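Local coordinates for protein papain-like protease (Human betacoronavirus 2c EMC/2012, PDB 4RNA) that is a cysteine protease of the MERS coronavirus, which probably cleaves the viral polyprotein and, as in related enzymes, may remove ubiquitin from host proteins, at residues N23-F37 against D44-L58. Numbering follows the deposited sequence.
Sequences NNKNTYRSQLGCVFF and DTIPDEKQNGHSLYL
Pro47 lays its CG over the face of the Tyr28 ring, and much of the contact is built round this pair. The carbon sits over the ring centre, 3.7 Å from the centroid and only 8° off the ring normal, a CH-pi contact. At the ring's CE1 corner Leu56 CD1 closes in to 3.4 Å, its side chain crossing at about a right angle, while the phenol OH donates to Gln51 OE1, although the exact place of that hydroxyl is less certain. Tyr28 N also binds Thr45 O (3.1 Å), so backbone and side chain of one residue are both tied to 44-58.

One helical turn carries the second anchor. Arg29 CG runs anti to the backbone N (chi1 -178°) and the chain bends at chi3; the guanidinium then meets Asp44 side-on, NE to OD1 at 2.9 Å and NH2 to OD2 at 2.8 Å. The two planes lie 19° apart in this bidentate salt bridge, and Arg29 NH1 bonds Thr251 O of the second subunit. A water joins Asp44 OD1 to Thr27 OG1, the N-cap oxygen that accepts from Ser30 N.

Second-shell bonds hold Gln31 in place: its OE1 accepts from the backbone N of Asn23, while NE2 donates to the backbone O of Asn23 and also reaches Asn26 O. Gln31 NE2 lies 3.5 Å from Pro47 CG.

Further along, Phe36 and Tyr57 form an antiparallel hydrogen-bonded pair, and Phe37 turns its ring edge toward the face of His54. Strand 35-37 lies between 55-58 and 40-41 in the mixed sheet of the N-terminal ubiquitin-like domain; 55-58 continues parallel to 5-11, and helix 28-31 packs against Leu22 of strand 18-23 through Tyr28.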
ATOM      1  N   ASN A  23       7.665  -4.117 -36.189  1.00 40.04           N
ATOM      2  CA  ASN A  23       7.415  -3.429 -37.498  1.00 38.41           C
ATOM      3  C   ASN A  23       7.051  -2.026 -37.208  1.00 41.36           C
ATOM      4  O   ASN A  23       6.830  -1.690 -36.039  1.00 37.33           O
ATOM      5  CB  ASN A  23       6.274  -4.056 -38.307  1.00 36.02           C
ATOM      6  CG  ASN A  23       4.914  -3.983 -37.612  1.00 35.53           C
ATOM      7  OD1 ASN A  23       4.369  -2.908 -37.331  1.00 46.14           O
ATOM      8  ND2 ASN A  23       4.365  -5.102 -37.356  1.00 45.16           N
ATOM      9  N   ASN A  24       6.943  -1.229 -38.262  1.00 38.88           N
ATOM     10  CA  ASN A  24       6.506   0.148 -38.105  1.00 46.76           C
ATOM     11  C   ASN A  24       5.050   0.337 -38.524  1.00 48.28           C
ATOM     12  O   ASN A  24       4.655   1.437 -38.873  1.00 54.87           O
ATOM     13  CB  ASN A  24       7.464   1.150 -38.782  1.00 49.19           C
ATOM     14  CG  ASN A  24       7.386   1.130 -40.310  1.00 55.43           C
ATOM     15  OD1 ASN A  24       6.842   0.200 -40.910  1.00 50.27           O
ATOM     16  ND2 ASN A  24       7.958   2.163 -40.949  1.00 55.95           N
ATOM     17  N   LYS A  25       4.269  -0.742 -38.494  1.00 52.31           N
ATOM     18  CA  LYS A  25       2.820  -0.685 -38.799  1.00 62.61           C
ATOM     19  C   LYS A  25       2.016  -0.403 -37.499  1.00 64.32           C
ATOM     20  O   LYS A  25       1.385   0.650 -37.364  1.00 73.32           O
ATOM     21  CB  LYS A  25       2.282  -1.993 -39.456  1.00 65.42           C
ATOM     22  CG  LYS A  25       3.169  -2.707 -40.480  1.00 75.54           C
ATOM     23  CD  LYS A  25       2.421  -3.763 -41.314  1.00 75.71           C
ATOM     24  CE  LYS A  25       3.268  -4.984 -41.695  1.00 72.74           C
ATOM     25  NZ  LYS A  25       4.757  -4.809 -41.693  1.00 72.76           N
ATOM     26  N   ASN A  26       2.066  -1.344 -36.552  1.00 49.70           N
ATOM     27  CA  ASN A  26       1.297  -1.284 -35.302  1.00 47.99           C
ATOM     28  C   ASN A  26       2.004  -0.494 -34.186  1.00 44.46           C
ATOM     29  O   ASN A  26       3.211  -0.249 -34.236  1.00 44.00           O
ATOM     30  CB  ASN A  26       1.055  -2.692 -34.796  1.00 54.11           C
ATOM     31  CG  ASN A  26       0.383  -3.575 -35.814  1.00 67.44           C
ATOM     32  OD1 ASN A  26      -0.612  -4.226 -35.506  1.00 79.42           O
ATOM     33  ND2 ASN A  26       0.932  -3.624 -37.020  1.00 61.33           N
ATOM     34  N   THR A  27       1.264  -0.135 -33.151  1.00 41.42           N
ATOM     35  CA  THR A  27       1.893   0.474 -31.962  1.00 37.59           C
ATOM     36  C   THR A  27       2.748  -0.505 -31.179  1.00 33.12           C
ATOM     37  O   THR A  27       2.595  -1.741 -31.297  1.00 33.42           O
ATOM     38  CB  THR A  27       0.839   0.935 -30.972  1.00 38.17           C
ATOM     39  OG1 THR A  27      -0.006  -0.178 -30.683  1.00 35.40           O
ATOM     40  CG2 THR A  27       0.084   2.124 -31.570  1.00 35.57           C
ATOM     41  N   TYR A  28       3.612   0.069 -30.332  1.00 36.42           N
ATOM     42  CA  TYR A  28       4.342  -0.734 -29.322  1.00 32.37           C
ATOM     43  C   TYR A  28       3.382  -1.552 -28.464  1.00 32.68           C
ATOM     44  O   TYR A  28       3.543  -2.778 -28.256  1.00 32.22           O
ATOM     45  CB  TYR A  28       5.102   0.218 -28.435  1.00 29.41           C
ATOM     46  CG  TYR A  28       6.409   0.636 -29.000  1.00 31.54           C
ATOM     47  CD1 TYR A  28       7.488  -0.245 -29.001  1.00 32.97           C
ATOM     48  CD2 TYR A  28       6.595   1.936 -29.530  1.00 33.69           C
ATOM     49  CE1 TYR A  28       8.731   0.136 -29.492  1.00 33.43           C
ATOM     50  CE2 TYR A  28       7.836   2.325 -30.034  1.00 35.42           C
ATOM     51  CZ  TYR A  28       8.883   1.409 -30.020  1.00 34.21           C
ATOM     52  OH  TYR A  28      10.111   1.726 -30.528  1.00 42.22           O
ATOM     53  N   ARG A  29       2.320  -0.873 -28.002  1.00 36.01           N
ATOM     54  CA  ARG A  29       1.292  -1.573 -27.231  1.00 35.86           C
ATOM     55  C   ARG A  29       0.756  -2.822 -27.932  1.00 32.84           C
ATOM     56  O   ARG A  29       0.772  -3.936 -27.354  1.00 33.45           O
ATOM     57  CB  ARG A  29       0.147  -0.635 -26.861  1.00 33.89           C
ATOM     58  CG  ARG A  29      -0.896  -1.398 -26.011  1.00 38.82           C
ATOM     59  CD  ARG A  29      -2.278  -0.747 -25.946  1.00 37.00           C
ATOM     60  NE  ARG A  29      -2.194   0.634 -25.542  1.00 35.27           N
ATOM     61  CZ  ARG A  29      -2.528   1.070 -24.331  1.00 41.62           C
ATOM     62  NH1 ARG A  29      -2.971   0.209 -23.396  1.00 36.84           N
ATOM     63  NH2 ARG A  29      -2.474   2.381 -24.075  1.00 38.30           N
ATOM     64  N   SER A  30       0.343  -2.688 -29.195  1.00 31.32           N
ATOM     65  CA  SER A  30      -0.179  -3.845 -29.947  1.00 35.29           C
ATOM     66  C   SER A  30       0.866  -4.912 -30.175  1.00 34.55           C
ATOM     67  O   SER A  30       0.548  -6.107 -30.157  1.00 37.83           O
ATOM     68  CB  SER A  30      -0.723  -3.449 -31.318  1.00 41.85           C
ATOM     69  OG  SER A  30      -1.400  -2.218 -31.200  1.00 55.91           O
ATOM     70  N   GLN A  31       2.117  -4.495 -30.376  1.00 35.27           N
ATOM     71  CA  GLN A  31       3.177  -5.483 -30.665  1.00 37.40           C
ATOM     72  C   GLN A  31       3.778  -6.142 -29.442  1.00 38.46           C
ATOM     73  O   GLN A  31       4.243  -7.341 -29.484  1.00 33.77           O
ATOM     74  CB  GLN A  31       4.269  -4.764 -31.478  1.00 37.71           C
ATOM     75  CG  GLN A  31       3.747  -4.300 -32.863  1.00 39.32           C
ATOM     76  CD  GLN A  31       4.885  -3.966 -33.802  1.00 37.39           C
ATOM     77  OE1 GLN A  31       5.649  -4.870 -34.231  1.00 36.54           O
ATOM     78  NE2 GLN A  31       5.073  -2.702 -34.050  1.00 35.12           N
ATOM     79  N   LEU A  32       3.808  -5.375 -28.354  1.00 32.57           N
ATOM     80  CA  LEU A  32       4.682  -5.757 -27.201  1.00 36.40           C
ATOM     81  C   LEU A  32       4.002  -5.508 -25.851  1.00 32.66           C
ATOM     82  O   LEU A  32       3.819  -6.404 -25.055  1.00 33.77           O
ATOM     83  CB  LEU A  32       5.983  -4.971 -27.332  1.00 37.83           C
ATOM     84  CG  LEU A  32       7.187  -5.140 -26.448  1.00 37.47           C
ATOM     85  CD1 LEU A  32       7.636  -6.620 -26.442  1.00 34.73           C
ATOM     86  CD2 LEU A  32       8.284  -4.132 -26.931  1.00 31.78           C
ATOM     87  N   GLY A  33       3.602  -4.279 -25.579  1.00 27.77           N
ATOM     88  CA  GLY A  33       2.935  -4.023 -24.293  1.00 28.35           C
ATOM     89  C   GLY A  33       3.230  -2.595 -23.923  1.00 32.72           C
ATOM     90  O   GLY A  33       3.638  -1.834 -24.819  1.00 31.55           O
ATOM     91  N   CYS A  34       3.051  -2.255 -22.644  1.00 31.50           N
ATOM     92  CA  CYS A  34       3.291  -0.914 -22.120  1.00 30.68           C
ATOM     93  C   CYS A  34       4.807  -0.744 -21.990  1.00 34.51           C
ATOM     94  O   CYS A  34       5.464  -1.517 -21.282  1.00 28.76           O
ATOM     95  CB  CYS A  34       2.658  -0.749 -20.740  1.00 34.59           C
ATOM     96  SG  CYS A  34       3.015   0.914 -20.088  1.00 38.57           S
ATOM     97  N   VAL A  35       5.346   0.264 -22.663  1.00 32.16           N
ATOM     98  CA  VAL A  35       6.822   0.400 -22.714  1.00 36.29           C
ATOM     99  C   VAL A  35       7.235   1.833 -22.455  1.00 33.81           C
ATOM    100  O   VAL A  35       6.601   2.802 -22.940  1.00 33.28           O
ATOM    101  CB  VAL A  35       7.428  -0.044 -24.093  1.00 38.78           C
ATOM    102  CG1 VAL A  35       7.474  -1.555 -24.247  1.00 35.28           C
ATOM    103  CG2 VAL A  35       6.649   0.593 -25.221  1.00 33.97           C
ATOM    104  N   PHE A  36       8.335   1.965 -21.731  1.00 33.14           N
ATOM    105  CA  PHE A  36       8.857   3.334 -21.455  1.00 29.77           C
ATOM    106  C   PHE A  36      10.205   3.455 -22.144  1.00 31.83           C
ATOM    107  O   PHE A  36      10.994   2.482 -22.187  1.00 33.35           O
ATOM    108  CB  PHE A  36       9.086   3.538 -19.948  1.00 28.99           C
ATOM    109  CG  PHE A  36       7.823   3.835 -19.187  1.00 33.38           C
ATOM    110  CD1 PHE A  36       6.829   2.901 -19.112  1.00 31.03           C
ATOM    111  CD2 PHE A  36       7.603   5.135 -18.654  1.00 31.97           C
ATOM    112  CE1 PHE A  36       5.639   3.172 -18.423  1.00 33.84           C
ATOM    113  CE2 PHE A  36       6.433   5.421 -17.950  1.00 33.35           C
ATOM    114  CZ  PHE A  36       5.443   4.439 -17.863  1.00 37.67           C
ATOM    115  N   PHE A  37      10.511   4.663 -22.595  1.00 39.19           N
ATOM    116  CA  PHE A  37      11.822   4.978 -23.143  1.00 44.96           C
ATOM    117  C   PHE A  37      12.231   6.347 -22.655  1.00 47.11           C
ATOM    118  O   PHE A  37      11.490   7.338 -22.818  1.00 45.57           O
ATOM    119  CB  PHE A  37      11.783   4.986 -24.672  1.00 50.60           C
ATOM    120  CG  PHE A  37      13.085   5.416 -25.311  1.00 55.85           C
ATOM    121  CD1 PHE A  37      14.154   4.518 -25.432  1.00 56.85           C
ATOM    122  CD2 PHE A  37      13.246   6.722 -25.796  1.00 60.91           C
ATOM    123  CE1 PHE A  37      15.363   4.912 -26.025  1.00 61.74           C
ATOM    124  CE2 PHE A  37      14.452   7.124 -26.375  1.00 69.38           C
ATOM    125  CZ  PHE A  37      15.508   6.219 -26.499  1.00 64.96           C
ATOM    126  N   ASP A  44       1.679   3.939 -27.152  1.00 35.62           N
ATOM    127  CA  ASP A  44       0.704   4.270 -28.183  1.00 44.35           C
ATOM    128  C   ASP A  44       1.310   5.021 -29.371  1.00 44.03           C
ATOM    129  O   ASP A  44       0.583   5.656 -30.148  1.00 49.48           O
ATOM    130  CB  ASP A  44      -0.486   5.023 -27.552  1.00 39.80           C
ATOM    131  CG  ASP A  44      -1.393   4.085 -26.758  1.00 47.47           C
ATOM    132  OD1 ASP A  44      -1.662   2.914 -27.170  1.00 44.52           O
ATOM    133  OD2 ASP A  44      -1.842   4.518 -25.695  1.00 50.91           O
ATOM    134  N   THR A  45       2.636   4.934 -29.498  1.00 41.90           N
ATOM    135  CA  THR A  45       3.367   5.400 -30.661  1.00 41.04           C
ATOM    136  C   THR A  45       3.746   4.227 -31.534  1.00 44.77           C
ATOM    137  O   THR A  45       3.681   3.036 -31.113  1.00 36.69           O
ATOM    138  CB  THR A  45       4.592   6.254 -30.283  1.00 42.88           C
ATOM    139  OG1 THR A  45       5.623   5.413 -29.750  1.00 37.62           O
ATOM    140  CG2 THR A  45       4.203   7.342 -29.258  1.00 39.16           C
ATOM    141  N   ILE A  46       4.098   4.544 -32.784  1.00 43.61           N
ATOM    142  CA  ILE A  46       4.515   3.498 -33.740  1.00 39.44           C
ATOM    143  C   ILE A  46       6.032   3.425 -33.746  1.00 38.29           C
ATOM    144  O   ILE A  46       6.716   4.467 -33.871  1.00 39.62           O
ATOM    145  CB  ILE A  46       4.045   3.812 -35.203  1.00 42.27           C
ATOM    146  CG1 ILE A  46       2.522   4.069 -35.278  1.00 48.07           C
ATOM    147  CG2 ILE A  46       4.462   2.674 -36.136  1.00 41.33           C
ATOM    148  CD1 ILE A  46       1.680   2.826 -35.109  1.00 45.78           C
ATOM    149  N   PRO A  47       6.591   2.214 -33.639  1.00 33.65           N
ATOM    150  CA  PRO A  47       8.078   2.150 -33.618  1.00 39.92           C
ATOM    151  C   PRO A  47       8.727   2.737 -34.877  1.00 46.21           C
ATOM    152  O   PRO A  47       8.199   2.587 -36.015  1.00 44.30           O
ATOM    153  CB  PRO A  47       8.371   0.631 -33.585  1.00 36.61           C
ATOM    154  CG  PRO A  47       7.110   0.022 -33.073  1.00 34.40           C
ATOM    155  CD  PRO A  47       5.988   0.881 -33.626  1.00 38.10           C
ATOM    156  N   ASP A  48       9.880   3.343 -34.654  1.00 46.68           N
ATOM    157  CA  ASP A  48      10.567   4.187 -35.612  1.00 57.08           C
ATOM    158  C   ASP A  48      11.994   3.643 -35.897  1.00 55.84           C
ATOM    159  O   ASP A  48      12.621   3.039 -34.992  1.00 43.70           O
ATOM    160  CB  ASP A  48      10.636   5.580 -34.995  1.00 60.54           C
ATOM    161  CG  ASP A  48      11.152   6.596 -35.935  1.00 72.78           C
ATOM    162  OD1 ASP A  48      10.318   7.201 -36.640  1.00 84.70           O
ATOM    163  OD2 ASP A  48      12.388   6.797 -35.971  1.00 79.11           O
ATOM    164  N   GLU A  49      12.506   3.844 -37.132  1.00 56.83           N
ATOM    165  CA  GLU A  49      13.908   3.476 -37.485  1.00 55.99           C
ATOM    166  C   GLU A  49      14.868   4.007 -36.414  1.00 57.30           C
ATOM    167  O   GLU A  49      15.840   3.344 -36.047  1.00 59.31           O
ATOM    168  CB  GLU A  49      14.360   4.032 -38.860  1.00 59.35           C
ATOM    169  CG  GLU A  49      13.570   3.611 -40.098  1.00 71.44           C
ATOM    170  CD  GLU A  49      12.453   4.599 -40.477  1.00 76.86           C
ATOM    171  OE1 GLU A  49      12.692   5.493 -41.345  1.00 71.97           O
ATOM    172  OE2 GLU A  49      11.335   4.483 -39.904  1.00 71.61           O
ATOM    173  N   LYS A  50      14.570   5.202 -35.905  1.00 56.64           N
ATOM    174  CA  LYS A  50      15.429   5.868 -34.933  1.00 59.48           C
ATOM    175  C   LYS A  50      15.680   5.068 -33.639  1.00 66.66           C
ATOM    176  O   LYS A  50      16.790   5.112 -33.090  1.00 60.19           O
ATOM    177  CB  LYS A  50      14.946   7.320 -34.732  1.00 72.39           C
ATOM    178  CG  LYS A  50      15.394   8.174 -35.935  1.00 77.72           C
ATOM    179  CD  LYS A  50      14.469   9.287 -36.421  1.00 78.86           C
ATOM    180  CE  LYS A  50      14.952   9.731 -37.805  1.00 82.43           C
ATOM    181  NZ  LYS A  50      14.852  11.200 -38.051  1.00 88.49           N
ATOM    182  N   GLN A  51      14.704   4.268 -33.200  1.00 53.12           N
ATOM    183  CA  GLN A  51      14.917   3.479 -31.990  1.00 51.54           C
ATOM    184  C   GLN A  51      15.482   2.089 -32.203  1.00 43.41           C
ATOM    185  O   GLN A  51      15.579   1.322 -31.235  1.00 52.15           O
ATOM    186  CB  GLN A  51      13.686   3.425 -31.056  1.00 60.93           C
ATOM    187  CG  GLN A  51      12.347   3.135 -31.701  1.00 61.73           C
ATOM    188  CD  GLN A  51      11.376   4.319 -31.691  1.00 65.43           C
ATOM    189  OE1 GLN A  51      10.177   4.145 -31.926  1.00 60.72           O
ATOM    190  NE2 GLN A  51      11.885   5.518 -31.429  1.00 62.10           N
ATOM    191  N   ASN A  52      15.888   1.755 -33.426  1.00 43.10           N
ATOM    192  CA  ASN A  52      16.541   0.437 -33.701  1.00 40.41           C
ATOM    193  C   ASN A  52      17.802   0.233 -32.863  1.00 36.41           C
ATOM    194  O   ASN A  52      18.603   1.146 -32.686  1.00 38.54           O
ATOM    195  CB  ASN A  52      16.861   0.321 -35.192  1.00 40.93           C
ATOM    196  CG  ASN A  52      17.515  -0.996 -35.555  1.00 44.64           C
ATOM    197  OD1 ASN A  52      16.907  -2.070 -35.466  1.00 41.37           O
ATOM    198  ND2 ASN A  52      18.768  -0.912 -36.028  1.00 47.85           N
ATOM    199  N   GLY A  53      17.982  -0.956 -32.281  1.00 38.42           N
ATOM    200  CA  GLY A  53      19.103  -1.145 -31.380  1.00 38.62           C
ATOM    201  C   GLY A  53      19.033  -0.545 -29.984  1.00 41.71           C
ATOM    202  O   GLY A  53      19.910  -0.814 -29.166  1.00 44.13           O
ATOM    203  N   HIS A  54      18.012   0.264 -29.696  1.00 40.50           N
ATOM    204  CA  HIS A  54      17.804   0.840 -28.340  1.00 44.96           C
ATOM    205  C   HIS A  54      17.141  -0.108 -27.358  1.00 46.91           C
ATOM    206  O   HIS A  54      16.510  -1.121 -27.747  1.00 36.99           O
ATOM    207  CB  HIS A  54      17.001   2.124 -28.419  1.00 52.02           C
ATOM    208  CG  HIS A  54      17.796   3.290 -28.908  1.00 62.10           C
ATOM    209  ND1 HIS A  54      18.369   4.183 -28.065  1.00 67.31           N
ATOM    210  CD2 HIS A  54      18.141   3.684 -30.198  1.00 67.67           C
ATOM    211  CE1 HIS A  54      19.019   5.122 -28.785  1.00 70.09           C
ATOM    212  NE2 HIS A  54      18.884   4.814 -30.090  1.00 72.20           N
ATOM    213  N   SER A  55      17.312   0.225 -26.078  1.00 44.62           N
ATOM    214  CA  SER A  55      16.730  -0.488 -24.923  1.00 41.68           C
ATOM    215  C   SER A  55      15.370   0.048 -24.527  1.00 41.09           C
ATOM    216  O   SER A  55      15.234   1.240 -24.376  1.00 40.91           O
ATOM    217  CB  SER A  55      17.644  -0.346 -23.706  1.00 38.49           C
ATOM    218  OG  SER A  55      18.599  -1.373 -23.796  1.00 55.42           O
ATOM    219  N   LEU A  56      14.386  -0.840 -24.319  1.00 35.56           N
ATOM    220  CA  LEU A  56      13.056  -0.416 -23.860  1.00 36.21           C
ATOM    221  C   LEU A  56      12.721  -1.011 -22.525  1.00 34.01           C
ATOM    222  O   LEU A  56      13.033  -2.196 -22.245  1.00 31.35           O
ATOM    223  CB  LEU A  56      11.954  -0.797 -24.862  1.00 36.71           C
ATOM    224  CG  LEU A  56      11.983  -0.141 -26.233  1.00 40.16           C
ATOM    225  CD1 LEU A  56      10.822  -0.776 -27.020  1.00 36.94           C
ATOM    226  CD2 LEU A  56      11.857   1.408 -26.147  1.00 44.02           C
ATOM    227  N   TYR A  57      12.051  -0.196 -21.703  1.00 31.66           N
ATOM    228  CA  TYR A  57      11.619  -0.667 -20.381  1.00 31.75           C
ATOM    229  C   TYR A  57      10.207  -1.194 -20.440  1.00 34.26           C
ATOM    230  O   TYR A  57       9.311  -0.477 -20.649  1.00 25.84           O
ATOM    231  CB  TYR A  57      11.767   0.453 -19.340  1.00 33.32           C
ATOM    232  CG  TYR A  57      13.108   0.354 -18.772  1.00 37.48           C
ATOM    233  CD1 TYR A  57      14.186   0.984 -19.388  1.00 37.16           C
ATOM    234  CD2 TYR A  57      13.334  -0.461 -17.650  1.00 41.04           C
ATOM    235  CE1 TYR A  57      15.474   0.823 -18.878  1.00 44.72           C
ATOM    236  CE2 TYR A  57      14.604  -0.589 -17.110  1.00 43.22           C
ATOM    237  CZ  TYR A  57      15.658   0.022 -17.749  1.00 43.01           C
ATOM    238  OH  TYR A  57      16.898  -0.143 -17.180  1.00 63.25           O
ATOM    239  N   LEU A  58      10.000  -2.490 -20.313  1.00 26.02           N
ATOM    240  CA  LEU A  58       8.630  -3.050 -20.450  1.00 26.27           C
ATOM    241  C   LEU A  58       7.888  -2.998 -19.086  1.00 27.45           C
ATOM    242  O   LEU A  58       8.491  -3.280 -18.035  1.00 27.98           O
ATOM    243  CB  LEU A  58       8.693  -4.516 -20.933  1.00 27.10           C
ATOM    244  CG  LEU A  58       7.337  -5.224 -21.199  1.00 29.66           C
ATOM    245  CD1 LEU A  58       6.462  -4.581 -22.333  1.00 26.64           C
ATOM    246  CD2 LEU A  58       7.666  -6.655 -21.575  1.00 29.22           C
TER
HETATM  247  O   HOH W   1      -2.235   0.899 -29.348  1.00 51.54           O